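PDB 3TQH: quinone oxidoreductase from Coxiella burnetii, which probably reduces quinones at the expense of NADPH, which is bound in this crystal, and belongs to the medium-chain dehydrogenase/reductase family. Local coordinates for residues 154-159 with 218-223; 138-143 with 264-269; 169-174 with 193-198. One frame throughout, in Å; residues are numbered along the deposited sequence.

All three contacts build the nucleotide-binding Rossmann domain, and along the chain they are nested: 138-143 and 264-269 enclose 154-159 and 218-223, which in turn enclose 169-174 and 193-198. Contact 1 joins two central strands of the parallel sheet. Contact 3 pairs two helices beside that sheet, the centres of contacts 1 and 3 about 12 Å apart, and touches it where Ile158 meets Ile170. Contact 2, its centre about 13 Å from that of contact 1 and about 17 Å from that of contact 3, lies against helix 164-175 through Ala141, which packs on Ala169 and Leu172. NADPH spans two of them, passing the strand end of contact 1 and reaching contact 2 with its nicotinamide.

Contact 1: 154-159 with 218-223; sequences DVVLIH and AVIDLV. With NDP (NADPH dihydro-nicotinamide-adenine-dinucleotide phosphate), chain B.
Leu157 is bonded through both backbone groups to the segment 218-223: its N reaches Ala218 O at 2.9 Å with an N-H...O angle of 167°, and its O accepts Ile220 N at 2.8 Å. Val155 O, which takes Ala218 N, and His159 N, which donates to Ile220 O at 3.1 Å, complete the parallel ladder between strands 155-158 and 216-221. The residues between them, Val156 and Ile158, bond on the other edge with strand 179-184, so strand 155-158 is paired on both sides; Ile158 O also accepts from Thr182 OG1. Val156, Ile158, Ala218 and Ile220 lie on one face of the sheet; there the CG1 atoms of Ile158 and Ile220 lie 4.1 Å apart, the two chains side by side. On the other face Leu157 CD2 rests on Val219 CG2.

The buried polar side chains at the strand ends are well supplied. His159 has both ring nitrogens bonded to hydroxyls, ND1 to Thr183 and NE2 to Ser231. Its CD2 lies obliquely 3.9 Å from Val219 CG1, while the ring stands nearly perpendicular to the Asp221 carboxylate, at 83°. With CG anti to the backbone N (chi1 168°), Asp221 turns OD1 forward to accept Val223 N at 3.1 Å, an Asx turn in which the donor comes from above the carboxylate plane. Gly224 N bonds the same oxygen, and OD2 pairs with Ser243 OG. That turn carries the chain to NADPH, where Val223 CG2 meets adenine N1A at 3.8 Å.

Ala169 and Ile170 of helix 164-175 cover Ile158 on one side of the sheet, whereas Val227 and Ser231 of helix 225-231 lie against His159, Val219 and Asp221 on the other.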
loop_
_atom_site.group_PDB
_atom_site.type_symbol
_atom_site.label_atom_id
_atom_site.label_comp_id
_atom_site.label_asym_id
_atom_site.label_seq_id
_atom_site.Cartn_x
_atom_site.Cartn_y
_atom_site.Cartn_z
ATOM N N ASP A 154 11.700 -9.095 -19.890
ATOM C CA ASP A 154 12.521 -8.540 -18.815
ATOM C C ASP A 154 12.525 -9.439 -17.585
ATOM O O ASP A 154 11.524 -10.093 -17.273
ATOM C CB ASP A 154 12.022 -7.139 -18.404
ATOM C CG ASP A 154 12.312 -6.057 -19.458
ATOM O OD1 ASP A 154 12.949 -6.347 -20.498
ATOM O OD2 ASP A 154 11.898 -4.897 -19.230
ATOM N N VAL A 155 13.659 -9.466 -16.893
ATOM C CA VAL A 155 13.752 -10.141 -15.609
ATOM C C VAL A 155 13.536 -9.103 -14.526
ATOM O O VAL A 155 14.163 -8.042 -14.545
ATOM C CB VAL A 155 15.114 -10.803 -15.411
ATOM C CG1 VAL A 155 15.150 -11.539 -14.072
ATOM C CG2 VAL A 155 15.416 -11.746 -16.578
ATOM N N VAL A 156 12.656 -9.417 -13.582
ATOM C CA VAL A 156 12.298 -8.484 -12.527
ATOM C C VAL A 156 12.413 -9.143 -11.155
ATOM O O VAL A 156 11.842 -10.203 -10.919
ATOM C CB VAL A 156 10.869 -7.944 -12.727
ATOM C CG1 VAL A 156 10.502 -6.990 -11.614
ATOM C CG2 VAL A 156 10.750 -7.243 -14.079
ATOM N N LEU A 157 13.171 -8.501 -10.271
ATOM C CA LEU A 157 13.328 -8.927 -8.893
ATOM C C LEU A 157 12.436 -8.048 -8.019
ATOM O O LEU A 157 12.645 -6.841 -7.959
ATOM C CB LEU A 157 14.794 -8.793 -8.451
ATOM C CG LEU A 157 15.073 -9.010 -6.959
ATOM C CD1 LEU A 157 14.684 -10.425 -6.543
ATOM C CD2 LEU A 157 16.541 -8.704 -6.606
ATOM N N ILE A 158 11.453 -8.658 -7.356
ATOM C CA ILE A 158 10.550 -7.967 -6.442
ATOM C C ILE A 158 10.834 -8.453 -5.021
ATOM O O ILE A 158 10.517 -9.586 -4.672
ATOM C CB ILE A 158 9.063 -8.254 -6.792
ATOM C CG1 ILE A 158 8.769 -7.874 -8.252
ATOM C CG2 ILE A 158 8.130 -7.519 -5.853
ATOM C CD1 ILE A 158 7.321 -8.010 -8.661
ATOM N N HIS A 159 11.455 -7.603 -4.211
ATOM C CA HIS A 159 11.693 -7.929 -2.811
ATOM C C HIS A 159 10.379 -7.920 -2.036
ATOM O O HIS A 159 9.455 -7.185 -2.378
ATOM C CB HIS A 159 12.656 -6.932 -2.162
ATOM C CG HIS A 159 14.089 -7.148 -2.526
ATOM N ND1 HIS A 159 14.821 -8.215 -2.056
ATOM C CD2 HIS A 159 14.934 -6.420 -3.294
ATOM C CE1 HIS A 159 16.052 -8.144 -2.528
ATOM N NE2 HIS A 159 16.146 -7.064 -3.281
ATOM N N ALA A 218 15.106 -5.006 -13.718
ATOM C CA ALA A 218 14.529 -4.102 -12.732
ATOM C C ALA A 218 14.453 -4.761 -11.369
ATOM O O ALA A 218 14.197 -5.952 -11.264
ATOM C CB ALA A 218 13.147 -3.640 -13.168
ATOM N N VAL A 219 14.702 -3.970 -10.334
ATOM C CA VAL A 219 14.487 -4.385 -8.966
ATOM C C VAL A 219 13.382 -3.510 -8.400
ATOM O O VAL A 219 13.540 -2.297 -8.346
ATOM C CB VAL A 219 15.754 -4.191 -8.112
ATOM C CG1 VAL A 219 15.447 -4.439 -6.625
ATOM C CG2 VAL A 219 16.908 -5.089 -8.622
ATOM N N ILE A 220 12.259 -4.118 -8.012
ATOM C CA ILE A 220 11.239 -3.421 -7.245
ATOM C C ILE A 220 11.567 -3.659 -5.779
ATOM O O ILE A 220 11.212 -4.694 -5.206
ATOM C CB ILE A 220 9.808 -3.900 -7.557
ATOM C CG1 ILE A 220 9.550 -3.925 -9.077
ATOM C CG2 ILE A 220 8.798 -2.996 -6.870
ATOM C CD1 ILE A 220 9.864 -2.609 -9.791
ATOM N N ASP A 221 12.278 -2.706 -5.188
ATOM C CA ASP A 221 12.776 -2.845 -3.827
ATOM C C ASP A 221 11.725 -2.344 -2.838
ATOM O O ASP A 221 11.514 -1.134 -2.695
ATOM C CB ASP A 221 14.086 -2.075 -3.652
ATOM C CG ASP A 221 14.487 -1.935 -2.203
ATOM O OD1 ASP A 221 14.257 -2.890 -1.430
ATOM O OD2 ASP A 221 15.032 -0.871 -1.828
ATOM N N LEU A 222 11.067 -3.283 -2.165
ATOM C CA LEU A 222 10.032 -2.952 -1.195
ATOM C C LEU A 222 10.517 -3.081 0.249
ATOM O O LEU A 222 9.714 -2.998 1.170
ATOM C CB LEU A 222 8.803 -3.829 -1.436
ATOM C CG LEU A 222 8.148 -3.627 -2.809
ATOM C CD1 LEU A 222 7.213 -4.776 -3.132
ATOM C CD2 LEU A 222 7.411 -2.283 -2.858
ATOM N N VAL A 223 11.827 -3.266 0.443
ATOM C CA VAL A 223 12.426 -3.333 1.793
ATOM C C VAL A 223 13.295 -2.107 2.091
ATOM O O VAL A 223 13.242 -1.558 3.186
ATOM C CB VAL A 223 13.268 -4.618 1.986
ATOM C CG1 VAL A 223 13.876 -4.663 3.389
ATOM C CG2 VAL A 223 12.412 -5.849 1.726
HETATM P PA NDP B . 4.208 -5.304 4.113
HETATM O O1A NDP B . 4.240 -5.140 5.579
HETATM O O2A NDP B . 2.877 -5.738 3.646
HETATM O O5B NDP B . 5.299 -6.389 3.652
HETATM C C5B NDP B . 5.481 -7.555 4.434
HETATM C C4B NDP B . 6.327 -8.562 3.670
HETATM O O4B NDP B . 7.684 -8.176 3.735
HETATM C C3B NDP B . 6.262 -9.980 4.223
HETATM O O3B NDP B . 5.519 -10.798 3.345
HETATM C C2B NDP B . 7.714 -10.434 4.337
HETATM O O2B NDP B . 7.950 -11.680 3.721
HETATM C C1B NDP B . 8.476 -9.335 3.616
HETATM N N9A NDP B . 9.815 -9.057 4.159
HETATM C C8A NDP B . 10.117 -8.576 5.409
HETATM N N7A NDP B . 11.455 -8.433 5.502
HETATM C C5A NDP B . 12.010 -8.813 4.333
HETATM C C6A NDP B . 13.331 -8.866 3.910
HETATM N N6A NDP B . 14.298 -8.495 4.733
HETATM N N1A NDP B . 13.622 -9.310 2.640
HETATM C C2A NDP B . 12.591 -9.694 1.795
HETATM N N3A NDP B . 11.273 -9.635 2.213
HETATM C C4A NDP B . 10.991 -9.203 3.472
HETATM O O3 NDP B . 4.674 -3.947 3.382
HETATM P PN NDP B . 4.053 -3.308 2.035
HETATM O O1N NDP B . 2.731 -2.723 2.343
HETATM O O2N NDP B . 4.176 -4.217 0.885
HETATM O O5D NDP B . 5.085 -2.093 1.826
HETATM C C5D NDP B . 6.481 -2.307 1.745
HETATM C C4D NDP B . 7.217 -0.990 1.965
HETATM O O4D NDP B . 6.860 -0.057 0.962
HETATM C C3D NDP B . 6.865 -0.371 3.309
HETATM O O3D NDP B . 8.041 0.080 3.941
HETATM C C2D NDP B . 5.934 0.772 2.962
HETATM O O2D NDP B . 5.997 1.831 3.899
HETATM C C1D NDP B . 6.419 1.153 1.559
HETATM N N1N NDP B . 5.406 1.805 0.697
HETATM C C2N NDP B . 5.760 2.976 0.072
HETATM C C3N NDP B . 4.864 3.697 -0.713
HETATM C C7N NDP B . 5.267 4.974 -1.391
HETATM O O7N NDP B . 4.306 5.664 -2.160
HETATM N N7N NDP B . 6.509 5.436 -1.247
HETATM C C4N NDP B . 3.467 3.164 -0.867
HETATM C C5N NDP B . 3.148 1.880 -0.170
HETATM C C6N NDP B . 4.146 1.262 0.578
HETATM P P2B NDP B . 8.256 -12.999 4.593
HETATM O O1X NDP B . 8.168 -14.197 3.682
HETATM O O2X NDP B . 7.231 -13.144 5.692
HETATM O O3X NDP B . 9.631 -12.954 5.203
#

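Contact 2: 138-143 with 264-269; sequences GLTALQ and FGLLKQ. With NDP (NADPH dihydro-nicotinamide-adenine-dinucleotide phosphate), chain B.
The nicotinamide end of the NADPH pocket is built where Thr140 and Gln143 of helix 135-147 meet Leu266, Lys268 and Gln269, in the loop after strand 262-264. Gln143 makes the polar link. Its CG is anti to the carbonyl carbon (chi1 -68°) and the chain runs on extended, which carries the terminal amide across to the backbone of Gln269. There OE1 accepts Gln269 N at 3.1 Å, in its carbonyl plane and on a lone pair, while NE2 donates to Gln269 O at 2.8 Å with a nearly straight N-H...O angle of 172°. One side-chain amide thus pairs with both backbone groups of a single residue. A water 2.6 Å from Gln143 OE1 donates to it and also to Leu267 O, and NE2 has a further partner in Glu274 OE1.

Nearer the cofactor the meeting is apolar: the Thr140 and Leu266 side chains cross at an angle, CG2 of the first 3.6 Å from CD2 of the second. Farther from it, Leu266 CD1 rests on the Gln143 carbonyl oxygen. Thr140 OG1 bonds back to Thr136 O in the preceding helical turn and sits 3.2 Å from nicotinamide C4N.

The loop reads the carboxamide with its own backbone: Lys268 N donates to O7N at 2.7 Å, and Leu266 O accepts from N7N at 2.7 Å. Such a donor and acceptor pair fixes which way the carboxamide is turned, consistent with holding the nicotinamide end in place, with C4N, which gives up hydride in this class of enzyme, beside Thr140.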
loop_
_atom_site.group_PDB
_atom_site.type_symbol
_atom_site.label_atom_id
_atom_site.label_comp_id
_atom_site.label_asym_id
_atom_site.label_seq_id
_atom_site.Cartn_x
_atom_site.Cartn_y
_atom_site.Cartn_z
ATOM N N GLY A 138 -2.132 -1.559 -4.470
ATOM C CA GLY A 138 -2.274 -1.747 -5.909
ATOM C C GLY A 138 -1.677 -0.631 -6.738
ATOM O O GLY A 138 -0.987 -0.889 -7.729
ATOM N N LEU A 139 -1.956 0.611 -6.357
ATOM C CA LEU A 139 -1.432 1.755 -7.099
ATOM C C LEU A 139 0.083 1.806 -6.983
ATOM O O LEU A 139 0.761 2.193 -7.933
ATOM C CB LEU A 139 -2.044 3.075 -6.622
ATOM C CG LEU A 139 -3.504 3.343 -7.007
ATOM C CD1 LEU A 139 -4.068 4.530 -6.213
ATOM C CD2 LEU A 139 -3.652 3.571 -8.517
ATOM N N THR A 140 0.619 1.412 -5.831
ATOM C CA THR A 140 2.063 1.392 -5.646
ATOM C C THR A 140 2.708 0.311 -6.515
ATOM O O THR A 140 3.665 0.577 -7.245
ATOM C CB THR A 140 2.451 1.180 -4.179
ATOM O OG1 THR A 140 1.774 2.141 -3.361
ATOM C CG2 THR A 140 3.948 1.345 -4.006
ATOM N N ALA A 141 2.175 -0.903 -6.448
ATOM C CA ALA A 141 2.672 -1.998 -7.274
ATOM C C ALA A 141 2.738 -1.572 -8.738
ATOM O O ALA A 141 3.774 -1.706 -9.378
ATOM C CB ALA A 141 1.787 -3.221 -7.110
ATOM N N LEU A 142 1.640 -1.025 -9.255
ATOM C CA LEU A 142 1.546 -0.672 -10.672
ATOM C C LEU A 142 2.519 0.440 -11.060
ATOM O O LEU A 142 3.243 0.334 -12.051
ATOM C CB LEU A 142 0.116 -0.245 -11.012
ATOM C CG LEU A 142 -0.253 -0.069 -12.485
ATOM C CD1 LEU A 142 0.092 -1.324 -13.310
ATOM C CD2 LEU A 142 -1.735 0.278 -12.611
ATOM N N GLN A 143 2.535 1.504 -10.268
ATOM C CA GLN A 143 3.374 2.661 -10.559
ATOM C C GLN A 143 4.865 2.361 -10.408
ATOM O O GLN A 143 5.688 2.973 -11.084
ATOM C CB GLN A 143 2.951 3.845 -9.698
ATOM C CG GLN A 143 1.572 4.380 -10.081
ATOM C CD GLN A 143 1.001 5.357 -9.072
ATOM O OE1 GLN A 143 1.693 5.809 -8.161
ATOM N NE2 GLN A 143 -0.267 5.694 -9.237
ATOM N N PHE A 264 15.390 4.998 -8.940
ATOM C CA PHE A 264 14.221 5.837 -8.727
ATOM C C PHE A 264 13.671 5.605 -7.325
ATOM O O PHE A 264 13.767 4.501 -6.785
ATOM C CB PHE A 264 13.115 5.486 -9.732
ATOM C CG PHE A 264 13.452 5.819 -11.157
ATOM C CD1 PHE A 264 13.404 7.134 -11.604
ATOM C CD2 PHE A 264 13.800 4.816 -12.054
ATOM C CE1 PHE A 264 13.712 7.449 -12.926
ATOM C CE2 PHE A 264 14.102 5.119 -13.380
ATOM C CZ PHE A 264 14.059 6.437 -13.819
ATOM N N GLY A 265 13.100 6.657 -6.746
ATOM C CA GLY A 265 12.207 6.514 -5.610
ATOM C C GLY A 265 10.800 6.325 -6.148
ATOM O O GLY A 265 10.596 6.206 -7.358
ATOM N N LEU A 266 9.827 6.292 -5.248
ATOM C CA LEU A 266 8.426 6.246 -5.635
ATOM C C LEU A 266 7.578 6.909 -4.564
ATOM O O LEU A 266 7.702 6.582 -3.380
ATOM C CB LEU A 266 7.955 4.804 -5.836
ATOM C CG LEU A 266 6.637 4.673 -6.606
ATOM C CD1 LEU A 266 6.912 4.681 -8.102
ATOM C CD2 LEU A 266 5.872 3.417 -6.218
ATOM N N LEU A 267 6.737 7.851 -4.993
ATOM C CA LEU A 267 5.666 8.397 -4.168
ATOM C C LEU A 267 4.344 8.071 -4.852
ATOM O O LEU A 267 4.033 8.613 -5.921
ATOM C CB LEU A 267 5.815 9.909 -4.008
ATOM C CG LEU A 267 6.921 10.387 -3.060
ATOM C CD1 LEU A 267 7.247 11.851 -3.323
ATOM C CD2 LEU A 267 6.525 10.167 -1.600
ATOM N N LYS A 268 3.585 7.162 -4.240
ATOM C CA LYS A 268 2.278 6.755 -4.743
ATOM C C LYS A 268 1.378 7.963 -4.968
ATOM O O LYS A 268 1.178 8.771 -4.065
ATOM C CB LYS A 268 1.608 5.793 -3.752
ATOM C CG LYS A 268 0.146 5.443 -4.090
ATOM C CD LYS A 268 -0.705 5.314 -2.834
ATOM C CE LYS A 268 -1.006 6.653 -2.176
ATOM N NZ LYS A 268 -1.241 6.503 -0.697
ATOM N N GLN A 269 0.845 8.076 -6.181
ATOM C CA GLN A 269 -0.129 9.106 -6.515
ATOM C C GLN A 269 -1.485 8.461 -6.793
ATOM O O GLN A 269 -1.550 7.339 -7.303
ATOM C CB GLN A 269 0.318 9.882 -7.756
ATOM C CG GLN A 269 1.610 10.661 -7.595
ATOM C CD GLN A 269 2.014 11.359 -8.883
ATOM O OE1 GLN A 269 1.208 12.055 -9.508
ATOM N NE2 GLN A 269 3.267 11.178 -9.290
HETATM P PA NDP B . 4.208 -5.304 4.113
HETATM O O1A NDP B . 4.240 -5.140 5.579
HETATM O O2A NDP B . 2.877 -5.738 3.646
HETATM O O5B NDP B . 5.299 -6.389 3.652
HETATM C C5B NDP B . 5.481 -7.555 4.434
HETATM C C4B NDP B . 6.327 -8.562 3.670
HETATM O O4B NDP B . 7.684 -8.176 3.735
HETATM C C3B NDP B . 6.262 -9.980 4.223
HETATM O O3B NDP B . 5.519 -10.798 3.345
HETATM C C2B NDP B . 7.714 -10.434 4.337
HETATM O O2B NDP B . 7.950 -11.680 3.721
HETATM C C1B NDP B . 8.476 -9.335 3.616
HETATM N N9A NDP B . 9.815 -9.057 4.159
HETATM C C8A NDP B . 10.117 -8.576 5.409
HETATM N N7A NDP B . 11.455 -8.433 5.502
HETATM C C5A NDP B . 12.010 -8.813 4.333
HETATM C C6A NDP B . 13.331 -8.866 3.910
HETATM N N6A NDP B . 14.298 -8.495 4.733
HETATM N N1A NDP B . 13.622 -9.310 2.640
HETATM C C2A NDP B . 12.591 -9.694 1.795
HETATM N N3A NDP B . 11.273 -9.635 2.213
HETATM C C4A NDP B . 10.991 -9.203 3.472
HETATM O O3 NDP B . 4.674 -3.947 3.382
HETATM P PN NDP B . 4.053 -3.308 2.035
HETATM O O1N NDP B . 2.731 -2.723 2.343
HETATM O O2N NDP B . 4.176 -4.217 0.885
HETATM O O5D NDP B . 5.085 -2.093 1.826
HETATM C C5D NDP B . 6.481 -2.307 1.745
HETATM C C4D NDP B . 7.217 -0.990 1.965
HETATM O O4D NDP B . 6.860 -0.057 0.962
HETATM C C3D NDP B . 6.865 -0.371 3.309
HETATM O O3D NDP B . 8.041 0.080 3.941
HETATM C C2D NDP B . 5.934 0.772 2.962
HETATM O O2D NDP B . 5.997 1.831 3.899
HETATM C C1D NDP B . 6.419 1.153 1.559
HETATM N N1N NDP B . 5.406 1.805 0.697
HETATM C C2N NDP B . 5.760 2.976 0.072
HETATM C C3N NDP B . 4.864 3.697 -0.713
HETATM C C7N NDP B . 5.267 4.974 -1.391
HETATM O O7N NDP B . 4.306 5.664 -2.160
HETATM N N7N NDP B . 6.509 5.436 -1.247
HETATM C C4N NDP B . 3.467 3.164 -0.867
HETATM C C5N NDP B . 3.148 1.880 -0.170
HETATM C C6N NDP B . 4.146 1.262 0.578
HETATM P P2B NDP B . 8.256 -12.999 4.593
HETATM O O1X NDP B . 8.168 -14.197 3.682
HETATM O O2X NDP B . 7.231 -13.144 5.692
HETATM O O3X NDP B . 9.631 -12.954 5.203
HETATM O O HOH W 1 3.747 7.333 -8.747
#

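Contact 3: 169-174 with 193-198; sequences AIQLAK and KALGAE
The side-chain amide of Gln171, which lies across Leu195, is held at both ends: NE2 donates to His167 O a turn back in the same helix, and OE1 accepts Arg288 N. So fixed, it turns one flat face of the amide to the Leu195 methyls, CD2 standing over Gln171 CD at 4.1 Å, while Gln171 CG approaches Leu195 O at 3.8 Å. This is a helix-helix contact of the Rossmann fold, joining helix 164-175 to the C-terminal end of helix 186-195; strand 179-184 runs between them in sequence.

Helix 186-195 stops in a Schellman motif. Gly196, at phi 126°, leaves the helical course and its N bonds back to Lys193 O at 3.0 Å. Being glycine, it can also lie close to helix 164-175, with its CA 4.1 Å from Lys174 CG. Ile170 touches the same turn: its CG2, anti to its backbone N (chi1 of CG1 -72°), meets Leu195 CB at 4.2 Å and lies 3.9 Å from Ala197 N as the chain turns toward strand 199-202. Ile170 also packs on Thr182 of strand 179-184, which ties this helix pair to the sheet.

Lys193 NZ reaches across the turn to Glu198 O, from above the carbonyl plane. At the outer margin the aliphatic part of Lys174, bent at chi2 (77°), passes over Gly196 and sets CD 3.4 Å from Gly196 O.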
loop_
_atom_site.group_PDB
_atom_site.type_symbol
_atom_site.label_atom_id
_atom_site.label_comp_id
_atom_site.label_asym_id
_atom_site.label_seq_id
_atom_site.Cartn_x
_atom_site.Cartn_y
_atom_site.Cartn_z
ATOM N N ALA A 169 2.257 -6.807 -7.116
ATOM C CA ALA A 169 3.323 -6.518 -8.075
ATOM C C ALA A 169 3.739 -7.770 -8.832
ATOM O O ALA A 169 3.892 -7.746 -10.050
ATOM C CB ALA A 169 4.531 -5.906 -7.363
ATOM N N ILE A 170 3.909 -8.866 -8.104
ATOM C CA ILE A 170 4.211 -10.154 -8.723
ATOM C C ILE A 170 3.173 -10.544 -9.769
ATOM O O ILE A 170 3.522 -10.983 -10.863
ATOM C CB ILE A 170 4.290 -11.283 -7.676
ATOM C CG1 ILE A 170 5.566 -11.131 -6.841
ATOM C CG2 ILE A 170 4.233 -12.659 -8.374
ATOM C CD1 ILE A 170 5.654 -12.097 -5.678
ATOM N N GLN A 171 1.901 -10.393 -9.432
ATOM C CA GLN A 171 0.835 -10.771 -10.358
ATOM C C GLN A 171 0.828 -9.837 -11.556
ATOM O O GLN A 171 0.716 -10.285 -12.694
ATOM C CB GLN A 171 -0.519 -10.727 -9.677
ATOM C CG GLN A 171 -0.680 -11.735 -8.591
ATOM C CD GLN A 171 -1.977 -11.542 -7.854
ATOM O OE1 GLN A 171 -3.022 -11.978 -8.324
ATOM N NE2 GLN A 171 -1.924 -10.879 -6.698
ATOM N N LEU A 172 0.949 -8.539 -11.287
ATOM C CA LEU A 172 0.997 -7.541 -12.346
ATOM C C LEU A 172 2.215 -7.723 -13.249
ATOM O O LEU A 172 2.100 -7.586 -14.466
ATOM C CB LEU A 172 0.948 -6.124 -11.768
ATOM C CG LEU A 172 -0.418 -5.723 -11.189
ATOM C CD1 LEU A 172 -0.328 -4.405 -10.411
ATOM C CD2 LEU A 172 -1.483 -5.644 -12.280
ATOM N N ALA A 173 3.363 -8.058 -12.666
ATOM C CA ALA A 173 4.587 -8.300 -13.445
ATOM C C ALA A 173 4.468 -9.537 -14.336
ATOM O O ALA A 173 4.972 -9.544 -15.454
ATOM C CB ALA A 173 5.784 -8.441 -12.523
ATOM N N LYS A 174 3.810 -10.578 -13.830
ATOM C CA LYS A 174 3.560 -11.796 -14.592
ATOM C C LYS A 174 2.651 -11.501 -15.780
ATOM O O LYS A 174 2.896 -11.982 -16.895
ATOM C CB LYS A 174 2.929 -12.865 -13.690
ATOM C CG LYS A 174 2.599 -14.194 -14.380
ATOM C CD LYS A 174 3.838 -15.051 -14.595
ATOM C CE LYS A 174 3.484 -16.340 -15.331
ATOM N NZ LYS A 174 4.693 -17.142 -15.691
ATOM N N LYS A 193 4.869 -18.794 -5.871
ATOM C CA LYS A 193 4.939 -19.571 -7.111
ATOM C C LYS A 193 3.572 -19.584 -7.781
ATOM O O LYS A 193 3.460 -19.310 -8.980
ATOM C CB LYS A 193 5.410 -21.001 -6.848
ATOM C CG LYS A 193 6.913 -21.118 -6.579
ATOM C CD LYS A 193 7.713 -21.352 -7.860
ATOM C CE LYS A 193 9.182 -21.615 -7.563
ATOM N NZ LYS A 193 9.873 -22.273 -8.714
ATOM N N ALA A 194 2.538 -19.871 -6.990
ATOM C CA ALA A 194 1.159 -19.919 -7.487
ATOM C C ALA A 194 0.662 -18.575 -8.046
ATOM O O ALA A 194 -0.197 -18.558 -8.929
ATOM C CB ALA A 194 0.216 -20.426 -6.393
ATOM N N LEU A 195 1.199 -17.465 -7.539
ATOM C CA LEU A 195 0.846 -16.128 -8.047
ATOM C C LEU A 195 1.623 -15.717 -9.303
ATOM O O LEU A 195 1.286 -14.717 -9.933
ATOM C CB LEU A 195 1.044 -15.057 -6.968
ATOM C CG LEU A 195 0.136 -15.079 -5.736
ATOM C CD1 LEU A 195 0.357 -13.806 -4.943
ATOM C CD2 LEU A 195 -1.326 -15.224 -6.106
ATOM N N GLY A 196 2.658 -16.477 -9.660
ATOM C CA GLY A 196 3.403 -16.244 -10.902
ATOM C C GLY A 196 4.911 -16.069 -10.783
ATOM O O GLY A 196 5.584 -15.886 -11.794
ATOM N N ALA A 197 5.459 -16.123 -9.573
ATOM C CA ALA A 197 6.909 -16.056 -9.409
ATOM C C ALA A 197 7.558 -17.284 -10.051
ATOM O O ALA A 197 7.068 -18.400 -9.894
ATOM C CB ALA A 197 7.280 -15.963 -7.933
ATOM N N GLU A 198 8.644 -17.073 -10.789
ATOM C CA GLU A 198 9.417 -18.174 -11.361
ATOM C C GLU A 198 10.444 -18.691 -10.361
ATOM O O GLU A 198 10.719 -19.886 -10.313
ATOM C CB GLU A 198 10.139 -17.730 -12.632
ATOM C CG GLU A 198 10.609 -18.899 -13.496
ATOM C CD GLU A 198 11.817 -18.560 -14.342
ATOM O OE1 GLU A 198 12.895 -18.292 -13.761
ATOM O OE2 GLU A 198 11.691 -18.578 -15.586
#